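Local coordinates for microcin B17-processing protein McbB (Escherichia coli str. K-12 substr. MG1655, PDB 6GRH) that is needed to process the inactive microcin B17 precursor, McbA, into the active peptide antibiotic, at residues V96-S102 and F121-D127; W115-V120 and I246-Q251; V135-I141 and F160-V166. All coordinates share one frame; numbering follows the deposited sequence. Where two conformers were deposited one is given.

Interaction 1 (V96-S102 and F121-D127)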
loop_
_atom_site.group_PDB
_atom_site.type_symbol
_atom_site.label_atom_id
_atom_site.label_comp_id
_atom_site.label_asym_id
_atom_site.label_seq_id
_atom_site.Cartn_x
_atom_site.Cartn_y
_atom_site.Cartn_z
ATOM N N VAL B 96 -26.948 21.921 4.130
ATOM C CA VAL B 96 -27.484 23.081 4.833
ATOM C C VAL B 96 -27.694 22.801 6.318
ATOM O O VAL B 96 -27.929 23.718 7.090
ATOM C CB VAL B 96 -28.801 23.566 4.214
ATOM C CG1 VAL B 96 -28.614 23.877 2.722
ATOM C CG2 VAL B 96 -29.963 22.588 4.422
ATOM N N ASN B 97 -27.645 21.529 6.691
ATOM C CA ASN B 97 -27.874 21.100 8.035
ATOM C C ASN B 97 -27.254 19.719 8.262
ATOM O O ASN B 97 -27.096 18.969 7.306
ATOM C CB ASN B 97 -29.382 21.001 8.178
ATOM C CG ASN B 97 -29.798 20.520 9.521
ATOM O OD1 ASN B 97 -30.638 19.627 9.634
ATOM N ND2 ASN B 97 -29.161 21.071 10.567
ATOM N N SER B 98 -26.900 19.426 9.515
ATOM C CA SER B 98 -26.521 18.092 9.963
ATOM C C SER B 98 -27.476 17.547 11.038
ATOM O O SER B 98 -28.076 18.315 11.805
ATOM C CB SER B 98 -25.105 18.126 10.520
ATOM O OG SER B 98 -24.151 18.346 9.493
ATOM N N VAL B 99 -27.627 16.223 11.071
ATOM C CA VAL B 99 -28.318 15.537 12.158
ATOM C C VAL B 99 -27.401 14.427 12.637
ATOM O O VAL B 99 -26.667 13.859 11.855
ATOM C CB VAL B 99 -29.691 14.966 11.759
ATOM C CG1 VAL B 99 -30.654 16.081 11.405
ATOM C CG2 VAL B 99 -29.634 13.991 10.597
ATOM N N ILE B 100 -27.452 14.128 13.925
ATOM C CA ILE B 100 -26.736 12.999 14.489
ATOM C C ILE B 100 -27.763 11.958 14.908
ATOM O O ILE B 100 -28.684 12.264 15.669
ATOM C CB ILE B 100 -25.864 13.410 15.680
ATOM C CG1 ILE B 100 -24.790 14.374 15.198
ATOM C CG2 ILE B 100 -25.215 12.167 16.311
ATOM C CD1 ILE B 100 -23.926 14.920 16.301
ATOM N N ILE B 101 -27.649 10.752 14.347
ATOM C CA ILE B 101 -28.512 9.626 14.698
ATOM C C ILE B 101 -27.639 8.651 15.472
ATOM O O ILE B 101 -26.518 8.298 15.022
ATOM C CB ILE B 101 -29.153 8.937 13.459
ATOM C CG1 ILE B 101 -29.987 9.937 12.639
ATOM C CG2 ILE B 101 -30.037 7.789 13.912
ATOM C CD1 ILE B 101 -30.653 9.408 11.379
ATOM N N SER B 102 -28.095 8.228 16.642
ATOM C CA SER B 102 -27.223 7.394 17.484
ATOM C C SER B 102 -27.967 6.478 18.404
ATOM O O SER B 102 -29.112 6.753 18.773
ATOM C CB SER B 102 -26.295 8.293 18.324
ATOM O OG SER B 102 -25.260 7.548 18.938
ATOM N N PHE B 121 -23.745 23.530 12.699
ATOM C CA PHE B 121 -25.219 23.496 12.834
ATOM C C PHE B 121 -25.700 22.043 12.839
ATOM O O PHE B 121 -25.707 21.384 11.795
ATOM C CB PHE B 121 -25.867 24.274 11.685
ATOM C CG PHE B 121 -27.402 24.315 11.702
ATOM C CD1 PHE B 121 -28.152 24.172 12.883
ATOM C CD2 PHE B 121 -28.097 24.550 10.501
ATOM C CE1 PHE B 121 -29.545 24.238 12.856
ATOM C CE2 PHE B 121 -29.484 24.607 10.469
ATOM C CZ PHE B 121 -30.221 24.456 11.649
ATOM N N VAL B 122 -26.025 21.532 14.023
ATOM C CA VAL B 122 -26.660 20.222 14.165
ATOM C C VAL B 122 -28.083 20.512 14.604
ATOM O O VAL B 122 -28.279 21.063 15.685
ATOM C CB VAL B 122 -25.984 19.356 15.237
ATOM C CG1 VAL B 122 -26.730 18.030 15.415
ATOM C CG2 VAL B 122 -24.525 19.121 14.898
ATOM N N SER B 123 -29.061 20.171 13.766
ATOM C CA SER B 123 -30.458 20.502 14.047
ATOM C C SER B 123 -31.095 19.568 15.065
ATOM O O SER B 123 -31.920 20.012 15.852
ATOM C CB SER B 123 -31.320 20.517 12.781
ATOM O OG SER B 123 -31.171 19.315 12.061
ATOM N N HIS B 124 -30.732 18.292 15.045
ATOM C CA HIS B 124 -31.378 17.300 15.884
ATOM C C HIS B 124 -30.417 16.199 16.259
ATOM O O HIS B 124 -29.592 15.809 15.430
ATOM C CB HIS B 124 -32.552 16.669 15.153
ATOM C CG HIS B 124 -33.666 17.619 14.859
ATOM N ND1 HIS B 124 -33.804 18.248 13.637
ATOM C CD2 HIS B 124 -34.678 18.074 15.636
ATOM C CE1 HIS B 124 -34.874 19.033 13.673
ATOM N NE2 HIS B 124 -35.423 18.941 14.872
ATOM N N ILE B 125 -30.536 15.720 17.499
ATOM C CA ILE B 125 -29.957 14.459 17.934
ATOM C C ILE B 125 -31.087 13.432 17.940
ATOM O O ILE B 125 -32.071 13.596 18.639
ATOM C CB ILE B 125 -29.347 14.539 19.352
ATOM C CG1 ILE B 125 -28.381 15.721 19.463
ATOM C CG2 ILE B 125 -28.595 13.241 19.680
ATOM C CD1 ILE B 125 -27.248 15.761 18.450
ATOM N N ILE B 126 -30.956 12.390 17.147
ATOM C CA ILE B 126 -32.019 11.410 16.989
ATOM C C ILE B 126 -31.607 10.054 17.588
ATOM O O ILE B 126 -30.516 9.532 17.311
ATOM C CB ILE B 126 -32.400 11.263 15.505
ATOM C CG1 ILE B 126 -32.850 12.608 14.949
ATOM C CG2 ILE B 126 -33.519 10.234 15.339
ATOM C CD1 ILE B 126 -32.731 12.724 13.451
ATOM N N ASP B 127 -32.481 9.494 18.416
ATOM C CA ASP B 127 -32.271 8.162 18.956
ATOM C C ASP B 127 -32.630 7.164 17.864
ATOM O O ASP B 127 -33.721 7.237 17.304
ATOM C CB ASP B 127 -33.129 7.928 20.207
ATOM C CG ASP B 127 -32.745 6.640 20.971
ATOM O OD1 ASP B 127 -32.258 5.669 20.354
ATOM O OD2 ASP B 127 -32.959 6.602 22.201
HETATM O O HOH W 1 -23.685 20.975 9.998
#
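Two first torsions bring Asn-97 and Ser-123 together in this parallel pair: Asn-97 holds CG anti to the backbone N (chi1 178°), Ser-123 tucks OG between its own N and carbonyl carbon (chi1 52°), and the two ends meet. Ser-123 OG donates to Asn-97 OD1 at 2.5 Å, a short bond lying in the carbonyl plane on a lone pair. The setting is a beta-alpha-beta crossover in which strand 97-102 leads through helix 111-115 to strand 122-127, an edge strand of the mixed sheet within this chain. A beta bulge interrupts the ladder at Ser-123. The amides of Ser-98 and Ile-100, two residues apart, donate to Phe-121 O and His-124 O, three residues apart, so the second strand spends one extra residue here. Regular pairing resumes beyond it, with Ile-126 N reaching Ile-100 O at 2.7 Å (172° at the hydrogen) and Ser-102 N reaching Ile-126 O at 2.8 Å. The sheet's two faces differ. On one, Ile-100 and Ile-125 lie side by side and point the same way, CB of Ile-100 being 3.9 Å from CD1 of Ile-125, where helix 111-115 packs. On the other, Ile-101 and Ile-126 run alongside each other, and Ile-126 CD1 also touches Val-99 CB. Near Ser-123, Asn-97 ND2 sits over the centre of the Phe-121 ring, 3.5 Å above its plane.

Interaction 2 (W115-V120 and I246-Q251). With EDO (1,2-ethanediol), chain J.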
loop_
_atom_site.group_PDB
_atom_site.type_symbol
_atom_site.label_atom_id
_atom_site.label_comp_id
_atom_site.label_asym_id
_atom_site.label_seq_id
_atom_site.Cartn_x
_atom_site.Cartn_y
_atom_site.Cartn_z
ATOM N N TRP B 115 -21.501 23.095 20.025
ATOM C CA TRP B 115 -20.803 23.060 18.750
ATOM C C TRP B 115 -21.134 24.226 17.838
ATOM O O TRP B 115 -20.429 24.439 16.868
ATOM C CB TRP B 115 -20.969 21.701 18.047
ATOM C CG TRP B 115 -20.357 20.535 18.829
ATOM C CD1 TRP B 115 -19.649 20.592 19.994
ATOM C CD2 TRP B 115 -20.417 19.141 18.471
ATOM N NE1 TRP B 115 -19.275 19.316 20.389
ATOM C CE2 TRP B 115 -19.729 18.413 19.473
ATOM C CE3 TRP B 115 -21.013 18.437 17.420
ATOM C CZ2 TRP B 115 -19.596 17.013 19.440
ATOM C CZ3 TRP B 115 -20.874 17.023 17.394
ATOM C CH2 TRP B 115 -20.185 16.350 18.401
ATOM N N LYS B 116 -22.159 25.020 18.180
ATOM C CA LYS B 116 -22.398 26.310 17.517
ATOM C C LYS B 116 -21.192 27.245 17.600
ATOM O O LYS B 116 -20.940 28.002 16.664
ATOM C CB LYS B 116 -23.651 27.013 18.086
ATOM C CG LYS B 116 -24.947 26.303 17.752
ATOM C CD LYS B 116 -26.168 27.101 18.230
ATOM C CE LYS B 116 -27.488 26.462 17.794
ATOM N NZ LYS B 116 -27.516 26.012 16.361
ATOM N N CYS B 117 -20.429 27.185 18.684
ATOM C CA CYS B 117 -19.254 28.041 18.795
ATOM C C CYS B 117 -18.065 27.555 17.951
ATOM O O CYS B 117 -17.033 28.227 17.916
ATOM C CB CYS B 117 -18.865 28.247 20.248
ATOM S SG CYS B 117 -18.155 26.820 21.059
ATOM N N ASP B 118 -18.209 26.387 17.303
ATOM C CA ASP B 118 -17.305 25.918 16.259
ATOM C C ASP B 118 -17.957 26.084 14.884
ATOM O O ASP B 118 -17.471 25.532 13.895
ATOM C CB ASP B 118 -16.971 24.440 16.528
ATOM C CG ASP B 118 -16.488 24.202 17.968
ATOM O OD1 ASP B 118 -15.324 24.533 18.288
ATOM O OD2 ASP B 118 -17.284 23.718 18.808
ATOM N N GLY B 119 -19.086 26.806 14.816
ATOM C CA GLY B 119 -19.777 27.025 13.576
ATOM C C GLY B 119 -20.500 25.835 12.992
ATOM O O GLY B 119 -20.877 25.860 11.825
ATOM N N VAL B 120 -20.748 24.825 13.819
ATOM C CA VAL B 120 -21.408 23.597 13.390
ATOM C C VAL B 120 -22.901 23.645 13.727
ATOM O O VAL B 120 -23.246 23.775 14.883
ATOM C CB VAL B 120 -20.756 22.387 14.073
ATOM C CG1 VAL B 120 -21.568 21.121 13.816
ATOM C CG2 VAL B 120 -19.333 22.223 13.553
ATOM N N ILE B 246 -15.501 13.600 16.242
ATOM C CA ILE B 246 -16.784 13.870 15.579
ATOM C C ILE B 246 -16.953 15.379 15.353
ATOM O O ILE B 246 -17.212 15.843 14.219
ATOM C CB ILE B 246 -17.957 13.273 16.374
ATOM C CG1 ILE B 246 -17.898 11.736 16.365
ATOM C CG2 ILE B 246 -19.306 13.712 15.808
ATOM C CD1 ILE B 246 -18.877 11.044 17.287
ATOM N N LYS B 247 -16.764 16.153 16.421
ATOM C CA LYS B 247 -16.867 17.596 16.323
ATOM C C LYS B 247 -15.943 18.181 15.262
ATOM O O LYS B 247 -16.381 18.952 14.392
ATOM C CB LYS B 247 -16.596 18.253 17.677
ATOM C CG LYS B 247 -16.961 19.729 17.639
ATOM C CD LYS B 247 -16.456 20.481 18.848
ATOM C CE LYS B 247 -15.025 20.926 18.629
ATOM N NZ LYS B 247 -14.664 21.757 19.782
ATOM N N ARG B 248 -14.663 17.789 15.313
ATOM C CA ARG B 248 -13.712 18.321 14.365
ATOM C C ARG B 248 -13.984 17.902 12.941
ATOM O O ARG B 248 -13.803 18.695 12.032
ATOM C CB ARG B 248 -12.279 17.985 14.726
ATOM C CG ARG B 248 -11.816 18.706 15.959
ATOM C CD ARG B 248 -11.916 20.230 15.821
ATOM N NE ARG B 248 -11.054 20.852 16.807
ATOM C CZ ARG B 248 -11.167 22.083 17.275
ATOM N NH1 ARG B 248 -12.122 22.913 16.855
ATOM N NH2 ARG B 248 -10.273 22.499 18.161
ATOM N N ARG B 249 -14.470 16.686 12.760
ATOM C CA ARG B 249 -14.838 16.248 11.441
ATOM C C ARG B 249 -16.036 17.020 10.882
ATOM O O ARG B 249 -16.024 17.455 9.730
ATOM C CB ARG B 249 -15.018 14.711 11.424
ATOM C CG ARG B 249 -15.259 14.161 10.041
ATOM C CD ARG B 249 -13.986 14.208 9.221
ATOM N NE ARG B 249 -14.232 13.699 7.885
ATOM C CZ ARG B 249 -13.953 14.306 6.736
ATOM N NH1 ARG B 249 -13.326 15.492 6.684
ATOM N NH2 ARG B 249 -14.276 13.686 5.602
ATOM N N LEU B 250 -17.068 17.197 11.677
ATOM C CA LEU B 250 -18.203 18.017 11.270
ATOM C C LEU B 250 -17.788 19.438 10.981
ATOM O O LEU B 250 -18.275 20.065 10.026
ATOM C CB LEU B 250 -19.309 18.020 12.339
ATOM C CG LEU B 250 -20.343 16.900 12.315
ATOM C CD1 LEU B 250 -21.221 17.010 13.547
ATOM C CD2 LEU B 250 -21.170 16.904 11.031
ATOM N N GLN B 251 -16.900 19.959 11.833
ATOM C CA GLN B 251 -16.359 21.297 11.653
ATOM C C GLN B 251 -15.633 21.439 10.317
ATOM O O GLN B 251 -15.894 22.408 9.588
ATOM C CB GLN B 251 -15.490 21.680 12.832
ATOM C CG GLN B 251 -14.943 23.090 12.763
ATOM C CD GLN B 251 -14.293 23.533 14.056
ATOM O OE1 GLN B 251 -14.203 22.770 15.026
ATOM N NE2 GLN B 251 -13.927 24.799 14.111
HETATM C C1 EDO J . -11.160 25.449 19.732
HETATM O O1 EDO J . -10.614 25.523 18.413
HETATM C C2 EDO J . -10.004 25.350 20.712
HETATM O O2 EDO J . -10.455 24.906 21.989
HETATM O O HOH W 2 -13.519 25.880 16.949
#
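Lys-247, on helix 236-254, lays its aliphatic chain across Trp-115 and brings its amine to Asp-118. CB rests 3.6 Å from Trp-115 CE2. CG stands directly over the five-membered ring, 3.4 Å from its centroid and 3° off the normal, a close CH-pi contact. CD lies 3.4 Å from Trp-115 CD1 and also borders Asp-118 OD2; the chain then bends at chi3 (85°), turning CE and NZ from the indole to the carboxylate, where CE lies beside both oxygens. NZ forms a salt bridge with Asp-118 whose hydrogen bonds are weak, 3.2 Å to OD1 and 3.4 Å to OD2. Its stronger partner is Glu-238 of the second subunit, and Ser-237 of that subunit binds it as well. Asp-118 is presented by a Schellman motif ending helix 111-115, with Gly-119 as the C-prime residue at positive phi. Farther along, Val-120 CG2 packs against Gln-251 CA. Arg-248 NH1 donates to Gln-251 OE1 at 2.8 Å, in the guanidinium plane, and makes only a long ion pair with Asp-118; NH2 donates to O1 of a 1,2-ethanediol, probably from the crystallisation liquor. A water donates to Asp-118 OD1 at 2.6 Å and accepts from Arg-248 NH1 and Gln-251 NE2. With two cations beside it and water bound to it, the Asp-118 carboxylate is probably kept ionised, in a charge network that extends into the subunit interface.

Interaction 3 (V135-I141 and F160-V166)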
loop_
_atom_site.group_PDB
_atom_site.type_symbol
_atom_site.label_atom_id
_atom_site.label_comp_id
_atom_site.label_asym_id
_atom_site.label_seq_id
_atom_site.Cartn_x
_atom_site.Cartn_y
_atom_site.Cartn_z
ATOM N N VAL B 135 -35.894 13.374 7.880
ATOM C CA VAL B 135 -34.781 14.294 7.588
ATOM C C VAL B 135 -35.063 15.135 6.333
ATOM O O VAL B 135 -35.511 14.605 5.322
ATOM C CB VAL B 135 -33.445 13.519 7.380
ATOM C CG1 VAL B 135 -32.302 14.471 7.080
ATOM C CG2 VAL B 135 -33.107 12.676 8.602
ATOM N N SER B 136 -34.755 16.427 6.390
ATOM C CA SER B 136 -34.932 17.358 5.257
ATOM C C SER B 136 -33.924 17.209 4.101
ATOM O O SER B 136 -32.920 16.519 4.240
ATOM C CB SER B 136 -34.791 18.798 5.762
ATOM O OG SER B 136 -35.712 19.066 6.805
ATOM N N ASP B 137 -34.197 17.932 3.003
ATOM C CA ASP B 137 -33.276 18.091 1.852
ATOM C C ASP B 137 -31.874 18.612 2.237
ATOM O O ASP B 137 -31.715 19.454 3.130
ATOM C CB ASP B 137 -33.867 19.049 0.781
ATOM C CG ASP B 137 -34.994 18.403 -0.066
ATOM O OD1 ASP B 137 -35.528 17.340 0.324
ATOM O OD2 ASP B 137 -35.351 18.963 -1.138
ATOM N N SER B 138 -30.860 18.111 1.528
ATOM C CA SER B 138 -29.499 18.591 1.671
ATOM C C SER B 138 -28.970 18.516 3.109
ATOM O O SER B 138 -28.321 19.439 3.572
ATOM C CB SER B 138 -29.363 20.020 1.132
ATOM O OG SER B 138 -29.867 20.084 -0.179
ATOM N N THR B 139 -29.238 17.406 3.787
ATOM C CA THR B 139 -28.797 17.194 5.153
ATOM C C THR B 139 -27.678 16.168 5.187
ATOM O O THR B 139 -27.765 15.137 4.491
ATOM C CB THR B 139 -29.958 16.661 5.996
ATOM O OG1 THR B 139 -31.014 17.623 5.983
ATOM C CG2 THR B 139 -29.543 16.376 7.416
ATOM N N LEU B 140 -26.634 16.456 5.966
ATOM C CA LEU B 140 -25.613 15.460 6.311
ATOM C C LEU B 140 -26.106 14.642 7.507
ATOM O O LEU B 140 -26.413 15.190 8.566
ATOM C CB LEU B 140 -24.286 16.122 6.637
ATOM C CG LEU B 140 -23.087 15.249 7.054
ATOM C CD1 LEU B 140 -22.671 14.318 5.933
ATOM C CD2 LEU B 140 -21.931 16.128 7.472
ATOM N N ILE B 141 -26.210 13.336 7.335
ATOM C CA ILE B 141 -26.629 12.452 8.402
ATOM C C ILE B 141 -25.402 11.757 8.989
ATOM O O ILE B 141 -24.739 10.956 8.295
ATOM C CB ILE B 141 -27.652 11.401 7.897
ATOM C CG1 ILE B 141 -28.861 12.099 7.272
ATOM C CG2 ILE B 141 -28.034 10.454 9.023
ATOM C CD1 ILE B 141 -29.892 11.167 6.666
ATOM N N PHE B 160 -33.269 6.978 3.782
ATOM C CA PHE B 160 -32.799 8.327 3.397
ATOM C C PHE B 160 -31.968 8.498 2.124
ATOM O O PHE B 160 -31.801 9.642 1.690
ATOM C CB PHE B 160 -32.084 8.968 4.586
ATOM C CG PHE B 160 -32.933 9.055 5.812
ATOM C CD1 PHE B 160 -34.180 9.692 5.769
ATOM C CD2 PHE B 160 -32.513 8.505 7.012
ATOM C CE1 PHE B 160 -34.986 9.753 6.900
ATOM C CE2 PHE B 160 -33.303 8.578 8.149
ATOM C CZ PHE B 160 -34.541 9.204 8.094
ATOM N N GLU B 161 -31.487 7.403 1.503
ATOM C CA GLU B 161 -30.622 7.493 0.302
ATOM C C GLU B 161 -31.202 8.285 -0.848
ATOM O O GLU B 161 -30.443 8.853 -1.640
ATOM C CB GLU B 161 -30.286 6.109 -0.273
ATOM C CG GLU B 161 -29.065 5.490 0.312
ATOM C CD GLU B 161 -28.701 4.164 -0.349
ATOM O OE1 GLU B 161 -29.533 3.537 -1.050
ATOM O OE2 GLU B 161 -27.566 3.736 -0.166
ATOM N N SER B 162 -32.529 8.272 -0.964
ATOM C CA SER B 162 -33.234 9.025 -1.994
ATOM C C SER B 162 -33.485 10.494 -1.657
ATOM O O SER B 162 -33.935 11.235 -2.530
ATOM C CB SER B 162 -34.592 8.368 -2.288
ATOM O OG SER B 162 -34.368 7.046 -2.744
ATOM N N ASN B 163 -33.244 10.915 -0.414
ATOM C CA ASN B 163 -33.460 12.326 -0.047
ATOM C C ASN B 163 -32.547 13.180 -0.920
ATOM O O ASN B 163 -31.329 12.928 -0.962
ATOM C CB ASN B 163 -33.154 12.607 1.420
ATOM C CG ASN B 163 -34.235 12.124 2.363
ATOM O OD1 ASN B 163 -35.021 11.259 2.050
ATOM N ND2 ASN B 163 -34.242 12.688 3.564
ATOM N N PRO B 164 -33.117 14.167 -1.634
ATOM C CA PRO B 164 -32.311 15.095 -2.440
ATOM C C PRO B 164 -31.148 15.728 -1.657
ATOM O O PRO B 164 -31.344 16.250 -0.560
ATOM C CB PRO B 164 -33.316 16.172 -2.843
ATOM C CG PRO B 164 -34.651 15.497 -2.810
ATOM C CD PRO B 164 -34.567 14.464 -1.731
ATOM N N GLY B 165 -29.941 15.624 -2.196
ATOM C CA GLY B 165 -28.764 16.238 -1.594
ATOM C C GLY B 165 -28.231 15.611 -0.316
ATOM O O GLY B 165 -27.343 16.183 0.302
ATOM N N VAL B 166 -28.737 14.441 0.067
ATOM C CA VAL B 166 -28.338 13.795 1.315
ATOM C C VAL B 166 -26.882 13.339 1.230
ATOM O O VAL B 166 -26.353 13.144 0.136
ATOM C CB VAL B 166 -29.238 12.581 1.611
ATOM C CG1 VAL B 166 -28.972 11.409 0.666
ATOM C CG2 VAL B 166 -29.129 12.133 3.047
HETATM O O HOH W 3 -30.989 15.247 2.675
#
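Val-135 and Phe-160 supply the compact half of this contact, meeting at about a right angle. With Val-135 CG1 anti to the backbone N (chi1 -180°), the other branch, CG2, lies beside that N, anti to the carbonyl carbon, and comes over one face of the ring as a CH-pi contact, 4.0 Å from the centroid and offset toward the rim. Ile-141 reaches the same residue at the root of its side chain: its CD1 lies 3.7 Å from Phe-160 CB and 3.8 Å from Val-166 CG2, a single methyl filling the angle between the two. Ile-133 and Phe-168 add further apolar cover to the phenylalanine.

These residues belong to the next beta-alpha-beta unit of the mixed sheet, in which strand 139-144, helix 150-160 and strand 167-174 follow in turn and the two strands pair in parallel. The contact joins the approach to the first strand, and its opening residues, with the link from helix to second strand. That link is built from a type I turn, Phe-160 to Asn-163, followed by a type II turn, Asn-163 to Val-166, with Gly-165 supplying positive phi at the third position.

Toward solvent the packing thins to one strong backbone bond and light touches. Ser-138 N donates to Pro-164 O at 2.8 Å, nearly straight (170°) and in the carbonyl plane. Asp-137 merely borders the proline ring obliquely, OD1 being 3.7 Å from Pro-164 CD. Asn-163 ND2 comes within 2.9 Å of Val-135 O, yet its angle is too poor for a hydrogen bond. A water donates a hydrogen bond to Ser-136 O and accepts one from Thr-139 N; that same Ser-136 O accepts Thr-139 OG1 at 2.8 Å, from well above the carbonyl plane.

Overall arrangement
Interactions 1 and 3 belong to one sheet: strands 97-102 and 139-144 are neighbours, and Leu-140 N lies 2.9 Å from Asn-97 O in a probable hydrogen bond. Interaction 2 brings a helix against that sheet. Leu-250 is the common piece, its CD1 lying 4.1 Å from Val-122 CG2 of interaction 1 and its CD2 3.7 Å from Leu-140 CD2 of interaction 3, while Trp-115 CZ3 meets Ile-100 CD1. The centre of interaction 1 is about 12 Å from each of the others, whose own centres are about 19 Å apart. Interaction 2 also touches the second subunit. In interaction 3, the side chain of Val-166 is about 14 Å from the zinc ion held by Cys-192, Cys-195, Cys-290 and Cys-292.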